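Local coordinates for protein myosin regulatory light chain, striated adductor muscle (Argopecten irradians, PDB 1WDC) that serves as the calcium-binding regulatory light chain of molluscan muscle myosin, making the motor's Mg-ATPase activity dependent on calcium, at residues B[102-107]-B[137-142]. Numbering follows the deposited sequence.
Sequences KKLNIE and GKFDYV
G137 O accepts from I106 N (2.8 Å), a donor tilted 29° from the carbonyl plane, at the first residue of helix 106-115; CB and CG2 of I106 rest against the same oxygen. K138 lays CB and CG across the aliphatic part of K103, K138 CB meeting K103 CD at 3.7 Å, while the two ammonium groups stay apart. F139 pairs with L104 through two backbone bonds, F139 N to L104 O (2.8 Å) and L104 N to F139 O (3.0 Å). Its CB meets I106 CD1. D140 OD1 caps the following helix, accepting a weak bond from V142 N and a hydrogen bond from K143 N; a water links D140 OD1 (2.7 Å) to K102 O (2.9 Å). With CG between backbone N and carbonyl carbon (chi1 68°), the Y141 ring takes K102 O over one face, toward the rim, and K103 O at its edge in plane; CE2 reaches K102 C at 3.5 Å, and OH is hydrogen-bonded to D97 OD2. V142 CG2 touches K102 CB and NZ. The short antiparallel pairing resembles that joining the loops of paired EF-hands; here it ties the starts of helices 106-115 and 141-149, with strand 134-135 beyond 138-139. L104 and F139 face I109, and Y141 packs on F93 of helix 86-94.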
ATOM      1  N   LYS B 102       7.585   6.761  14.096  1.00 32.24           N
ATOM      2  CA  LYS B 102       6.233   7.237  14.403  1.00 29.29           C
ATOM      3  C   LYS B 102       5.854   8.531  13.683  1.00 26.84           C
ATOM      4  O   LYS B 102       5.018   9.296  14.168  1.00 29.65           O
ATOM      5  CB  LYS B 102       6.034   7.386  15.911  1.00 30.16           C
ATOM      6  CG  LYS B 102       6.408   6.154  16.779  1.00 35.10           C
ATOM      7  CD  LYS B 102       6.132   4.821  16.094  1.00 44.04           C
ATOM      8  CE  LYS B 102       5.513   3.820  17.049  1.00 51.33           C
ATOM      9  NZ  LYS B 102       4.027   4.071  17.239  1.00 55.98           N
ATOM     10  N   LYS B 103       6.480   8.771  12.531  1.00 21.76           N
ATOM     11  CA  LYS B 103       6.080   9.851  11.622  1.00 18.87           C
ATOM     12  C   LYS B 103       6.254   9.304  10.247  1.00 19.28           C
ATOM     13  O   LYS B 103       6.852   8.242  10.083  1.00 21.03           O
ATOM     14  CB  LYS B 103       6.981  11.070  11.727  1.00 21.22           C
ATOM     15  CG  LYS B 103       7.208  11.524  13.109  1.00 27.22           C
ATOM     16  CD  LYS B 103       6.432  12.777  13.403  1.00 33.94           C
ATOM     17  CE  LYS B 103       6.681  13.144  14.833  1.00 34.16           C
ATOM     18  NZ  LYS B 103       6.642  11.912  15.689  1.00 39.04           N
ATOM     19  N   LEU B 104       5.639   9.986   9.286  1.00 18.43           N
ATOM     20  CA  LEU B 104       5.862   9.761   7.863  1.00 20.08           C
ATOM     21  C   LEU B 104       6.177  11.117   7.250  1.00 20.29           C
ATOM     22  O   LEU B 104       5.687  12.130   7.709  1.00 23.09           O
ATOM     23  CB  LEU B 104       4.605   9.177   7.210  1.00 23.27           C
ATOM     24  CG  LEU B 104       4.280   7.697   7.466  1.00 26.18           C
ATOM     25  CD1 LEU B 104       3.041   7.283   6.711  1.00 27.07           C
ATOM     26  CD2 LEU B 104       5.440   6.831   7.019  1.00 25.82           C
ATOM     27  N   ASN B 105       7.078  11.154   6.282  1.00 19.35           N
ATOM     28  CA  ASN B 105       7.422  12.395   5.634  1.00 20.42           C
ATOM     29  C   ASN B 105       6.143  12.889   5.004  1.00 21.44           C
ATOM     30  O   ASN B 105       5.423  12.100   4.437  1.00 24.10           O
ATOM     31  CB  ASN B 105       8.430  12.116   4.536  1.00 28.25           C
ATOM     32  CG  ASN B 105       9.866  11.930   5.058  1.00 35.18           C
ATOM     33  OD1 ASN B 105      10.143  11.996   6.265  1.00 38.49           O
ATOM     34  ND2 ASN B 105      10.791  11.731   4.128  1.00 39.23           N
ATOM     35  N   ILE B 106       5.914  14.187   4.987  1.00 18.98           N
ATOM     36  CA  ILE B 106       4.659  14.678   4.461  1.00 24.63           C
ATOM     37  C   ILE B 106       4.438  14.299   2.995  1.00 26.05           C
ATOM     38  O   ILE B 106       3.339  13.859   2.627  1.00 27.38           O
ATOM     39  CB  ILE B 106       4.519  16.234   4.634  1.00 26.97           C
ATOM     40  CG1 ILE B 106       3.071  16.691   4.296  1.00 22.73           C
ATOM     41  CG2 ILE B 106       5.535  16.945   3.754  1.00 26.95           C
ATOM     42  CD1 ILE B 106       1.934  15.914   5.002  1.00 14.94           C
ATOM     43  N   GLU B 107       5.526  14.253   2.222  1.00 26.07           N
ATOM     44  CA  GLU B 107       5.427  14.054   0.771  1.00 24.21           C
ATOM     45  C   GLU B 107       5.115  12.605   0.442  1.00 21.80           C
ATOM     46  O   GLU B 107       4.476  12.303  -0.552  1.00 20.73           O
ATOM     47  CB  GLU B 107       6.728  14.457   0.057  1.00 27.40           C
ATOM     48  CG  GLU B 107       7.691  15.284   0.876  1.00 33.62           C
ATOM     49  CD  GLU B 107       8.576  14.428   1.751  1.00 36.76           C
ATOM     50  OE1 GLU B 107       9.366  13.610   1.202  1.00 44.94           O
ATOM     51  OE2 GLU B 107       8.470  14.568   2.985  1.00 36.09           O
ATOM     52  N   GLY B 137       8.001  18.945   8.224  1.00 24.52           N
ATOM     53  CA  GLY B 137       7.926  18.038   7.101  1.00 20.86           C
ATOM     54  C   GLY B 137       7.530  16.635   7.487  1.00 18.38           C
ATOM     55  O   GLY B 137       7.449  15.775   6.639  1.00 22.31           O
ATOM     56  N   LYS B 138       7.152  16.436   8.741  1.00 23.64           N
ATOM     57  CA  LYS B 138       6.686  15.129   9.220  1.00 28.98           C
ATOM     58  C   LYS B 138       5.224  15.143   9.651  1.00 27.78           C
ATOM     59  O   LYS B 138       4.905  15.681  10.714  1.00 30.18           O
ATOM     60  CB  LYS B 138       7.518  14.650  10.419  1.00 28.37           C
ATOM     61  CG  LYS B 138       8.764  13.854  10.037  1.00 38.48           C
ATOM     62  CD  LYS B 138       9.994  14.405  10.737  1.00 44.20           C
ATOM     63  CE  LYS B 138      10.003  14.132  12.265  1.00 51.09           C
ATOM     64  NZ  LYS B 138      10.744  15.180  13.084  1.00 51.72           N
ATOM     65  N   PHE B 139       4.467  14.254   9.021  1.00 28.24           N
ATOM     66  CA  PHE B 139       3.099  13.913   9.414  1.00 27.54           C
ATOM     67  C   PHE B 139       3.074  12.947  10.622  1.00 26.99           C
ATOM     68  O   PHE B 139       3.739  11.898  10.611  1.00 27.89           O
ATOM     69  CB  PHE B 139       2.404  13.315   8.177  1.00 29.07           C
ATOM     70  CG  PHE B 139       1.039  12.731   8.434  1.00 27.71           C
ATOM     71  CD1 PHE B 139      -0.099  13.514   8.282  1.00 27.75           C
ATOM     72  CD2 PHE B 139       0.893  11.359   8.637  1.00 24.54           C
ATOM     73  CE1 PHE B 139      -1.334  12.948   8.317  1.00 29.88           C
ATOM     74  CE2 PHE B 139      -0.341  10.772   8.666  1.00 24.89           C
ATOM     75  CZ  PHE B 139      -1.466  11.559   8.503  1.00 29.45           C
ATOM     76  N   ASP B 140       2.387  13.353  11.694  1.00 23.16           N
ATOM     77  CA  ASP B 140       2.254  12.555  12.915  1.00 22.10           C
ATOM     78  C   ASP B 140       1.026  11.588  12.849  1.00 21.71           C
ATOM     79  O   ASP B 140      -0.051  11.870  13.371  1.00 18.04           O
ATOM     80  CB  ASP B 140       2.175  13.516  14.129  1.00 22.71           C
ATOM     81  CG  ASP B 140       2.228  12.797  15.483  1.00 22.03           C
ATOM     82  OD1 ASP B 140       2.060  11.569  15.538  1.00 28.46           O
ATOM     83  OD2 ASP B 140       2.418  13.462  16.518  1.00 24.79           O
ATOM     84  N   TYR B 141       1.251  10.380  12.344  1.00 20.27           N
ATOM     85  CA  TYR B 141       0.170   9.438  12.160  1.00 20.30           C
ATOM     86  C   TYR B 141      -0.372   8.864  13.457  1.00 23.68           C
ATOM     87  O   TYR B 141      -1.446   8.260  13.474  1.00 25.73           O
ATOM     88  CB  TYR B 141       0.573   8.327  11.204  1.00 17.05           C
ATOM     89  CG  TYR B 141       1.637   7.363  11.700  1.00 23.32           C
ATOM     90  CD1 TYR B 141       1.316   6.339  12.611  1.00 21.26           C
ATOM     91  CD2 TYR B 141       2.959   7.419  11.207  1.00 21.24           C
ATOM     92  CE1 TYR B 141       2.286   5.440  13.052  1.00 17.31           C
ATOM     93  CE2 TYR B 141       3.916   6.475  11.606  1.00 14.06           C
ATOM     94  CZ  TYR B 141       3.567   5.512  12.540  1.00 18.15           C
ATOM     95  OH  TYR B 141       4.463   4.578  12.956  1.00 18.99           O
ATOM     96  N   VAL B 142       0.390   8.965  14.533  1.00 23.37           N
ATOM     97  CA  VAL B 142      -0.116   8.444  15.781  1.00 23.27           C
ATOM     98  C   VAL B 142      -1.191   9.419  16.246  1.00 28.90           C
ATOM     99  O   VAL B 142      -2.305   9.007  16.569  1.00 29.15           O
ATOM    100  CB  VAL B 142       0.980   8.296  16.848  1.00 22.59           C
ATOM    101  CG1 VAL B 142       0.383   7.786  18.102  1.00 21.87           C
ATOM    102  CG2 VAL B 142       2.032   7.320  16.402  1.00 18.66           C
TER
HETATM  103  O   HOH W   1       3.978  10.116  16.756  1.00 36.85           O